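Local atomic coordinates of tRNA (adenine(22)-N(1))-methyltransferase (Bacillus subtilis, PDB entry 6Q56), a protein that catalyses the S-adenosyl-L-methionine-dependent methylation of N1 of adenosine 22 in tRNA. Residues D89-A94 against E116-Q121; I104-K109 against L133-Y138; Q199-I204 against D226-L231. The protein carries 2 engineered substitutions. All coordinates share one frame; numbering follows the deposited sequence.

In the fold
Contacts 1 and 2 belong to one layered core, and contact 3 to a helical hairpin apart from it. Contact 1 pairs two inner strands of the Rossmann-like sheet; contact 2 bridges two helices packed on the face that carries I93, L118 and L120. The centres are 12 Å apart and the side chains touch: I93 CD1 meets L105 CD2 at 3.8 Å and L118 CD1 meets L133 CD2 at 4.0 Å. Contact 3 touches neither, its nearest atoms being about 17 Å from contact 1 and about 14 Å from contact 2. A nickel ion, bound by H125 and H128, lies about 8 Å from the side chain of R227 and about 14 Å from those of Q121 and E106.

Contact 1. Residues D89-A94 against E116-Q121; sequences DAITIA and ERLILQ
I93 and L120 lie side by side and point the same way: chi1 puts CG1 of I93 (-41°) and, likewise, CG of L120 beside the backbone N, and I93 carries on extended to CD1 (chi2 179°), where it meets L120 CD2 at 3.7 Å. They sit on neighbouring parallel strands of a Rossmann-like sheet, the two ends of the beta-alpha-beta unit 90-96, 98-107, 117-122. The axes of the two strand segments lie 4.6 Å apart and diverge by only 6°. Five backbone bonds alternate across them: D89 O takes R117 N, R117 O takes I91 N at 2.8 Å, I91 O takes I119 N at 2.9 Å, I119 O takes the longer bond from I93 N at 3.2 Å, and I93 O takes Q121 N. On the face of I93, I91 CB also packs on L118 CD2 at 3.8 Å. The other face carries T92 and I119, whose CG2 and CD1 branches meet at 3.8 Å; helix 8-14 adds V13 to this face, and the hydroxyl of T92 is hydrogen-bonded to D25. R117, on the same face, sends its guanidinium away from the partner strand to a salt bridge with E159. At the C-terminal end of the pair, Q121 OE1 is hydrogen-bonded to G95 N and R9 NH1. A94 CB lies 3.3 Å from Q121 OE1.

Contact 2. Residues I104-K109 against L133-Y138; sequences ILEAGK and LYKERY
K109 reaches across to E136 just after the C-terminal end of helix 98-107. From CB its chain sets off with CG between the backbone N and the carbonyl carbon (chi1 60°) and continues extended. CD passes 3.2 Å from E136 OE2, CE lies 3.5 Å from the same oxygen, and NZ ends in a salt bridge to it at 2.7 Å. The ammonium arrives on the syn side of that carboxylate, 18° out of its plane, and the two side chains cross at about a right angle. K135 NZ grips E136 OE2 as well, at 2.7 Å but from above the carboxylate plane, and also bonds E106 OE1 at 2.8 Å. E106 OE2 in turn pairs with K109 NZ, which closes a four-residue salt-bridge network at the surface, tying helix 98-107 of the Rossmann-like core to helix 127-135; beneath it, L105 and L133 pack on L120 and L118 of strand 117-122. Two acceptors, E106 OE1 and E136 OE2, stand only 3.0 Å apart, their carboxylates nearly coplanar, and the lysine ammoniums probably offset the repulsion between them. An alanine at E136 removes the carboxylate that both lysines share, and the two ammoniums, 4.1 Å apart from K109 NZ to K135 NZ, would probably repel each other with E106 alone of this network left to offset them. E106 OE1 has a further donor in the indole NE1 of W132, which helps to fix that carboxylate from the side of helix 127-135.

Contact 3. Residues Q199-I204 against D226-L231; sequences QHTQSI and DRMELL
T201 and M228 mark the closest backbone approach, CA to CA 6.6 Å, of two nearly antiparallel helix segments whose axes pass 9.5 Å apart at 154°. The helices concerned, 188-210 and 215-234, follow each other in the chain and form a long hairpin, consistent with the C-terminal coiled-coil part of TrmK proteins. The two side chains slide past each other in opposite directions: T201 CG2 presses on M228 CG at 3.3 Å, tighter than usual for two carbons. M228 then turns at chi3 (53°), which puts CE 3.4 Å from Q202 CG, while SD lies 3.8 Å from that same carbon. R227 touches through its aliphatic part, CG standing 3.9 Å from T201 OG1, and L231 adds a looser contact, CD1 to T201 OG1 at 4.4 Å. L198 and Y205 of helix 188-210 pack on M228 too, and L177 of helix 172-178 touches R227 and L231. T201 OG1 is hydrogen-bonded to E197 O within its own helix and meets only carbon of the partner segment. Between these segments the hairpin is therefore held by van der Waals fit, T201 CG2 against the CG methylene of M228 and Q202 CG against its terminal methyl.

Contact 1. Residues D89-A94 against E116-Q121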
loop_
_atom_site.group_PDB
_atom_site.type_symbol
_atom_site.label_atom_id
_atom_site.label_comp_id
_atom_site.label_asym_id
_atom_site.label_seq_id
_atom_site.Cartn_x
_atom_site.Cartn_y
_atom_site.Cartn_z
ATOM N N ASP A 89 -5.907 15.817 -2.768
ATOM C CA ASP A 89 -6.916 15.350 -1.839
ATOM C C ASP A 89 -6.850 13.841 -1.652
ATOM O O ASP A 89 -7.451 13.285 -0.751
ATOM C CB ASP A 89 -8.285 15.744 -2.354
ATOM C CG ASP A 89 -8.464 17.231 -2.401
ATOM O OD1 ASP A 89 -8.129 17.884 -1.400
ATOM O OD2 ASP A 89 -8.923 17.746 -3.437
ATOM N N ALA A 90 -6.107 13.195 -2.528
ATOM C CA ALA A 90 -5.931 11.763 -2.473
ATOM C C ALA A 90 -4.533 11.460 -2.947
ATOM O O ALA A 90 -4.028 12.108 -3.841
ATOM C CB ALA A 90 -6.948 11.063 -3.345
ATOM N N ILE A 91 -3.909 10.469 -2.343
ATOM C CA ILE A 91 -2.574 10.103 -2.731
ATOM C C ILE A 91 -2.488 8.612 -2.952
ATOM O O ILE A 91 -2.834 7.824 -2.093
ATOM C CB ILE A 91 -1.551 10.529 -1.679
ATOM C CG1 ILE A 91 -1.633 12.035 -1.464
ATOM C CG2 ILE A 91 -0.158 10.123 -2.112
ATOM C CD1 ILE A 91 -0.497 12.586 -0.655
ATOM N N THR A 92 -2.015 8.245 -4.130
ATOM C CA THR A 92 -1.862 6.852 -4.486
ATOM C C THR A 92 -0.395 6.490 -4.605
ATOM O O THR A 92 0.373 7.171 -5.262
ATOM C CB THR A 92 -2.560 6.527 -5.817
ATOM O OG1 THR A 92 -2.134 7.444 -6.826
ATOM C CG2 THR A 92 -4.048 6.618 -5.679
ATOM N N ILE A 93 -0.026 5.394 -3.963
ATOM C CA ILE A 93 1.326 4.874 -4.008
ATOM C C ILE A 93 1.194 3.370 -4.178
ATOM O O ILE A 93 0.756 2.679 -3.274
ATOM C CB ILE A 93 2.119 5.179 -2.734
ATOM C CG1 ILE A 93 1.846 6.600 -2.245
ATOM C CG2 ILE A 93 3.598 4.980 -2.991
ATOM C CD1 ILE A 93 2.572 6.957 -0.969
ATOM N N ALA A 94 1.567 2.876 -5.348
ATOM C CA ALA A 94 1.450 1.462 -5.646
ATOM C C ALA A 94 2.636 0.892 -6.407
ATOM O O ALA A 94 3.475 1.616 -6.904
ATOM C CB ALA A 94 0.176 1.222 -6.428
ATOM N N GLU A 116 -5.909 14.074 3.478
ATOM C CA GLU A 116 -5.806 13.434 2.185
ATOM C C GLU A 116 -6.098 11.962 2.349
ATOM O O GLU A 116 -5.669 11.356 3.316
ATOM C CB GLU A 116 -4.401 13.589 1.612
ATOM C CG GLU A 116 -3.875 15.007 1.567
ATOM C CD GLU A 116 -3.003 15.344 2.750
ATOM O OE1 GLU A 116 -2.928 14.537 3.690
ATOM O OE2 GLU A 116 -2.386 16.418 2.733
ATOM N N ARG A 117 -6.823 11.380 1.407
ATOM C CA ARG A 117 -7.091 9.958 1.476
ATOM C C ARG A 117 -5.884 9.244 0.893
ATOM O O ARG A 117 -5.421 9.578 -0.189
ATOM C CB ARG A 117 -8.337 9.559 0.694
ATOM C CG ARG A 117 -8.453 8.059 0.520
ATOM C CD ARG A 117 -9.724 7.638 -0.181
ATOM N NE ARG A 117 -10.886 7.813 0.666
ATOM C CZ ARG A 117 -12.118 7.468 0.322
ATOM N NH1 ARG A 117 -12.349 6.918 -0.854
ATOM N NH2 ARG A 117 -13.113 7.672 1.163
ATOM N N LEU A 118 -5.365 8.271 1.624
ATOM C CA LEU A 118 -4.221 7.516 1.161
ATOM C C LEU A 118 -4.688 6.168 0.649
ATOM O O LEU A 118 -5.399 5.456 1.334
ATOM C CB LEU A 118 -3.201 7.327 2.276
ATOM C CG LEU A 118 -2.635 8.578 2.943
ATOM C CD1 LEU A 118 -1.673 8.194 4.053
ATOM C CD2 LEU A 118 -1.953 9.485 1.943
ATOM N N ILE A 119 -4.280 5.837 -0.568
ATOM C CA ILE A 119 -4.615 4.574 -1.194
ATOM C C ILE A 119 -3.279 3.940 -1.522
ATOM O O ILE A 119 -2.644 4.261 -2.519
ATOM C CB ILE A 119 -5.450 4.759 -2.461
ATOM C CG1 ILE A 119 -6.547 5.789 -2.225
ATOM C CG2 ILE A 119 -6.047 3.435 -2.892
ATOM C CD1 ILE A 119 -7.196 6.274 -3.494
ATOM N N LEU A 120 -2.853 3.046 -0.647
ATOM C CA LEU A 120 -1.566 2.400 -0.760
ATOM C C LEU A 120 -1.653 0.954 -1.211
ATOM O O LEU A 120 -2.404 0.169 -0.657
ATOM C CB LEU A 120 -0.889 2.479 0.594
ATOM C CG LEU A 120 -1.019 3.857 1.239
ATOM C CD1 LEU A 120 -0.722 3.820 2.723
ATOM C CD2 LEU A 120 -0.116 4.845 0.535
ATOM N N GLN A 121 -0.861 0.615 -2.218
ATOM C CA GLN A 121 -0.835 -0.735 -2.750
ATOM C C GLN A 121 0.560 -1.326 -2.639
ATOM O O GLN A 121 1.375 -1.210 -3.547
ATOM C CB GLN A 121 -1.322 -0.770 -4.196
ATOM C CG GLN A 121 -1.480 -2.168 -4.759
ATOM C CD GLN A 121 -0.217 -2.687 -5.405
ATOM O OE1 GLN A 121 0.335 -2.067 -6.301
ATOM N NE2 GLN A 121 0.238 -3.837 -4.957
#

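Contact 2. Residues I104-K109 against L133-Y138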
loop_
_atom_site.group_PDB
_atom_site.type_symbol
_atom_site.label_atom_id
_atom_site.label_comp_id
_atom_site.label_asym_id
_atom_site.label_seq_id
_atom_site.Cartn_x
_atom_site.Cartn_y
_atom_site.Cartn_z
ATOM N N ILE A 104 8.379 6.514 2.104
ATOM C CA ILE A 104 7.924 7.653 1.333
ATOM C C ILE A 104 6.986 8.505 2.187
ATOM O O ILE A 104 7.142 9.715 2.270
ATOM C CB ILE A 104 7.248 7.196 0.026
ATOM C CG1 ILE A 104 8.304 6.673 -0.941
ATOM C CG2 ILE A 104 6.471 8.326 -0.613
ATOM C CD1 ILE A 104 7.746 5.964 -2.148
ATOM N N LEU A 105 6.014 7.869 2.827
ATOM C CA LEU A 105 5.066 8.586 3.666
ATOM C C LEU A 105 5.757 9.336 4.799
ATOM O O LEU A 105 5.447 10.483 5.063
ATOM C CB LEU A 105 4.039 7.634 4.271
ATOM C CG LEU A 105 2.807 7.196 3.476
ATOM C CD1 LEU A 105 2.231 8.287 2.602
ATOM C CD2 LEU A 105 3.068 5.941 2.680
ATOM N N GLU A 106 6.686 8.675 5.472
ATOM C CA GLU A 106 7.394 9.284 6.589
ATOM C C GLU A 106 8.316 10.415 6.150
ATOM O O GLU A 106 8.386 11.442 6.799
ATOM C CB GLU A 106 8.181 8.229 7.355
ATOM C CG GLU A 106 9.036 8.769 8.490
ATOM C CD GLU A 106 8.227 9.328 9.640
ATOM O OE1 GLU A 106 7.048 8.983 9.774
ATOM O OE2 GLU A 106 8.781 10.117 10.416
ATOM N N ALA A 107 9.018 10.220 5.047
ATOM C CA ALA A 107 9.937 11.232 4.551
ATOM C C ALA A 107 9.216 12.488 4.088
ATOM O O ALA A 107 9.768 13.572 4.145
ATOM C CB ALA A 107 10.783 10.673 3.424
ATOM N N GLY A 108 7.986 12.340 3.625
ATOM C CA GLY A 108 7.241 13.479 3.145
ATOM C C GLY A 108 5.964 13.800 3.881
ATOM O O GLY A 108 5.055 14.368 3.302
ATOM N N LYS A 109 5.884 13.449 5.154
ATOM C CA LYS A 109 4.679 13.726 5.915
ATOM C C LYS A 109 4.488 15.212 6.162
ATOM O O LYS A 109 3.451 15.622 6.647
ATOM C CB LYS A 109 4.657 12.957 7.227
ATOM C CG LYS A 109 5.787 13.250 8.182
ATOM C CD LYS A 109 5.610 12.407 9.429
ATOM C CE LYS A 109 6.737 12.598 10.417
ATOM N NZ LYS A 109 6.408 11.958 11.712
ATOM N N LEU A 133 0.865 4.138 9.561
ATOM C CA LEU A 133 -0.456 4.740 9.614
ATOM C C LEU A 133 -0.939 4.907 11.047
ATOM O O LEU A 133 -1.442 5.955 11.425
ATOM C CB LEU A 133 -1.468 3.886 8.857
ATOM C CG LEU A 133 -1.396 3.907 7.342
ATOM C CD1 LEU A 133 -2.445 2.975 6.781
ATOM C CD2 LEU A 133 -1.580 5.310 6.805
ATOM N N TYR A 134 -0.780 3.864 11.839
ATOM C CA TYR A 134 -1.214 3.891 13.224
ATOM C C TYR A 134 -0.486 4.963 14.027
ATOM O O TYR A 134 -0.962 5.409 15.053
ATOM C CB TYR A 134 -1.012 2.521 13.866
ATOM C CG TYR A 134 -1.622 2.401 15.225
ATOM C CD1 TYR A 134 -2.925 1.979 15.383
ATOM C CD2 TYR A 134 -0.900 2.721 16.353
ATOM C CE1 TYR A 134 -3.491 1.874 16.632
ATOM C CE2 TYR A 134 -1.456 2.623 17.605
ATOM C CZ TYR A 134 -2.751 2.195 17.739
ATOM O OH TYR A 134 -3.303 2.090 18.982
ATOM N N LYS A 135 0.750 5.212 13.639
ATOM C CA LYS A 135 1.604 6.132 14.354
ATOM C C LYS A 135 1.298 7.565 14.005
ATOM O O LYS A 135 1.405 8.440 14.839
ATOM C CB LYS A 135 3.069 5.803 14.063
ATOM C CG LYS A 135 4.054 6.916 14.354
ATOM C CD LYS A 135 5.485 6.487 14.102
ATOM C CE LYS A 135 5.836 6.513 12.626
ATOM N NZ LYS A 135 6.124 7.878 12.127
ATOM N N GLU A 136 0.937 7.806 12.750
ATOM C CA GLU A 136 0.631 9.157 12.298
ATOM C C GLU A 136 -0.853 9.449 12.462
ATOM O O GLU A 136 -1.374 10.410 11.895
ATOM C CB GLU A 136 1.039 9.334 10.834
ATOM C CG GLU A 136 2.518 9.108 10.572
ATOM C CD GLU A 136 3.400 10.097 11.309
ATOM O OE1 GLU A 136 2.853 11.018 11.953
ATOM O OE2 GLU A 136 4.639 9.955 11.245
ATOM N N ARG A 137 -1.530 8.614 13.242
ATOM C CA ARG A 137 -2.920 8.330 13.783
ATOM C C ARG A 137 -4.045 7.998 12.754
ATOM O O ARG A 137 -5.206 7.810 13.118
ATOM C CB ARG A 137 -3.420 9.382 14.822
ATOM C CG ARG A 137 -2.537 9.501 16.054
ATOM C CD ARG A 137 -3.075 10.540 17.025
ATOM N NE ARG A 137 -4.417 10.211 17.496
ATOM C CZ ARG A 137 -4.671 9.482 18.577
ATOM N NH1 ARG A 137 -3.672 9.003 19.306
ATOM N NH2 ARG A 137 -5.924 9.230 18.931
ATOM N N TYR A 138 -3.656 7.938 11.486
ATOM C CA TYR A 138 -4.586 7.641 10.406
ATOM C C TYR A 138 -5.481 6.461 10.758
ATOM O O TYR A 138 -5.159 5.656 11.631
ATOM C CB TYR A 138 -3.824 7.345 9.112
ATOM C CG TYR A 138 -3.023 8.518 8.593
ATOM C CD1 TYR A 138 -3.597 9.450 7.739
ATOM C CD2 TYR A 138 -1.694 8.691 8.954
ATOM C CE1 TYR A 138 -2.870 10.524 7.261
ATOM C CE2 TYR A 138 -0.959 9.761 8.481
ATOM C CZ TYR A 138 -1.551 10.675 7.634
ATOM O OH TYR A 138 -0.823 11.742 7.160
#

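Contact 3. Residues Q199-I204 against D226-L231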
loop_
_atom_site.group_PDB
_atom_site.type_symbol
_atom_site.label_atom_id
_atom_site.label_comp_id
_atom_site.label_asym_id
_atom_site.label_seq_id
_atom_site.Cartn_x
_atom_site.Cartn_y
_atom_site.Cartn_z
ATOM N N GLN A 199 3.226 -21.743 6.780
ATOM C CA GLN A 199 3.955 -22.944 6.434
ATOM C C GLN A 199 5.413 -22.591 6.248
ATOM O O GLN A 199 6.289 -23.323 6.681
ATOM C CB GLN A 199 3.397 -23.577 5.167
ATOM C CG GLN A 199 2.011 -24.164 5.341
ATOM C CD GLN A 199 1.371 -24.571 4.024
ATOM O OE1 GLN A 199 1.932 -24.352 2.950
ATOM N NE2 GLN A 199 0.194 -25.166 4.102
ATOM N N HIS A 200 5.676 -21.462 5.611
ATOM C CA HIS A 200 7.048 -21.051 5.388
ATOM C C HIS A 200 7.740 -20.685 6.691
ATOM O O HIS A 200 8.940 -20.855 6.822
ATOM C CB HIS A 200 7.129 -19.886 4.413
ATOM C CG HIS A 200 8.521 -19.389 4.199
ATOM N ND1 HIS A 200 8.859 -18.057 4.268
ATOM C CD2 HIS A 200 9.671 -20.055 3.949
ATOM C CE1 HIS A 200 10.152 -17.921 4.054
ATOM N NE2 HIS A 200 10.670 -19.118 3.860
ATOM N N THR A 201 6.977 -20.185 7.652
ATOM C CA THR A 201 7.534 -19.816 8.936
ATOM C C THR A 201 7.897 -21.075 9.709
ATOM O O THR A 201 8.957 -21.163 10.288
ATOM C CB THR A 201 6.550 -18.973 9.758
ATOM O OG1 THR A 201 6.338 -17.718 9.110
ATOM C CG2 THR A 201 7.094 -18.719 11.127
ATOM N N GLN A 202 7.008 -22.055 9.701
ATOM C CA GLN A 202 7.260 -23.305 10.403
ATOM C C GLN A 202 8.507 -24.007 9.878
ATOM O O GLN A 202 9.269 -24.576 10.640
ATOM C CB GLN A 202 6.058 -24.233 10.288
ATOM C CG GLN A 202 4.805 -23.657 10.907
ATOM C CD GLN A 202 3.552 -24.391 10.493
ATOM O OE1 GLN A 202 3.436 -24.859 9.360
ATOM N NE2 GLN A 202 2.598 -24.487 11.407
ATOM N N SER A 203 8.717 -23.949 8.574
ATOM C CA SER A 203 9.873 -24.588 7.972
ATOM C C SER A 203 11.161 -23.954 8.461
ATOM O O SER A 203 12.160 -24.631 8.646
ATOM C CB SER A 203 9.788 -24.519 6.447
ATOM O OG SER A 203 8.654 -25.217 5.971
ATOM N N ILE A 204 11.146 -22.651 8.664
ATOM C CA ILE A 204 12.333 -21.982 9.139
ATOM C C ILE A 204 12.522 -22.302 10.615
ATOM O O ILE A 204 13.641 -22.423 11.094
ATOM C CB ILE A 204 12.256 -20.467 8.922
ATOM C CG1 ILE A 204 12.195 -20.155 7.435
ATOM C CG2 ILE A 204 13.463 -19.785 9.526
ATOM C CD1 ILE A 204 12.103 -18.680 7.131
ATOM N N ASP A 226 6.254 -16.714 17.758
ATOM C CA ASP A 226 5.316 -15.621 17.936
ATOM C C ASP A 226 4.566 -15.406 16.627
ATOM O O ASP A 226 3.355 -15.254 16.615
ATOM C CB ASP A 226 6.040 -14.344 18.358
ATOM C CG ASP A 226 5.089 -13.202 18.658
ATOM O OD1 ASP A 226 4.301 -13.308 19.618
ATOM O OD2 ASP A 226 5.130 -12.191 17.939
ATOM N N ARG A 227 5.305 -15.416 15.527
ATOM C CA ARG A 227 4.720 -15.232 14.209
ATOM C C ARG A 227 3.759 -16.364 13.887
ATOM O O ARG A 227 2.671 -16.130 13.391
ATOM C CB ARG A 227 5.810 -15.139 13.146
ATOM C CG ARG A 227 5.296 -14.981 11.729
ATOM C CD ARG A 227 4.463 -13.730 11.571
ATOM N NE ARG A 227 5.268 -12.514 11.582
ATOM C CZ ARG A 227 5.792 -11.954 10.498
ATOM N NH1 ARG A 227 5.608 -12.500 9.310
ATOM N NH2 ARG A 227 6.502 -10.849 10.608
ATOM N N MET A 228 4.170 -17.592 14.167
ATOM C CA MET A 228 3.331 -18.748 13.896
ATOM C C MET A 228 2.026 -18.677 14.669
ATOM O O MET A 228 0.965 -18.845 14.100
ATOM C CB MET A 228 4.070 -20.045 14.223
ATOM C CG MET A 228 5.178 -20.380 13.246
ATOM S SD MET A 228 6.271 -21.683 13.822
ATOM C CE MET A 228 5.088 -22.960 14.197
ATOM N N GLU A 229 2.106 -18.433 15.967
ATOM C CA GLU A 229 0.907 -18.357 16.782
ATOM C C GLU A 229 0.002 -17.261 16.262
ATOM O O GLU A 229 -1.205 -17.433 16.165
ATOM C CB GLU A 229 1.253 -18.099 18.246
ATOM C CG GLU A 229 0.067 -17.690 19.100
ATOM C CD GLU A 229 -1.004 -18.755 19.187
ATOM O OE1 GLU A 229 -0.680 -19.946 19.059
ATOM O OE2 GLU A 229 -2.170 -18.393 19.391
ATOM N N LEU A 230 0.614 -16.137 15.927
ATOM C CA LEU A 230 -0.105 -14.984 15.404
ATOM C C LEU A 230 -0.896 -15.364 14.166
ATOM O O LEU A 230 -2.087 -15.088 14.063
ATOM C CB LEU A 230 0.874 -13.870 15.058
ATOM C CG LEU A 230 0.273 -12.489 14.879
ATOM C CD1 LEU A 230 1.363 -11.440 14.894
ATOM C CD2 LEU A 230 -0.527 -12.421 13.593
ATOM N N LEU A 231 -0.220 -16.002 13.225
ATOM C CA LEU A 231 -0.859 -16.422 11.998
ATOM C C LEU A 231 -1.913 -17.481 12.282
ATOM O O LEU A 231 -2.971 -17.491 11.676
ATOM C CB LEU A 231 0.174 -16.950 11.009
ATOM C CG LEU A 231 1.104 -15.877 10.457
ATOM C CD1 LEU A 231 2.088 -16.477 9.475
ATOM C CD2 LEU A 231 0.302 -14.758 9.819
#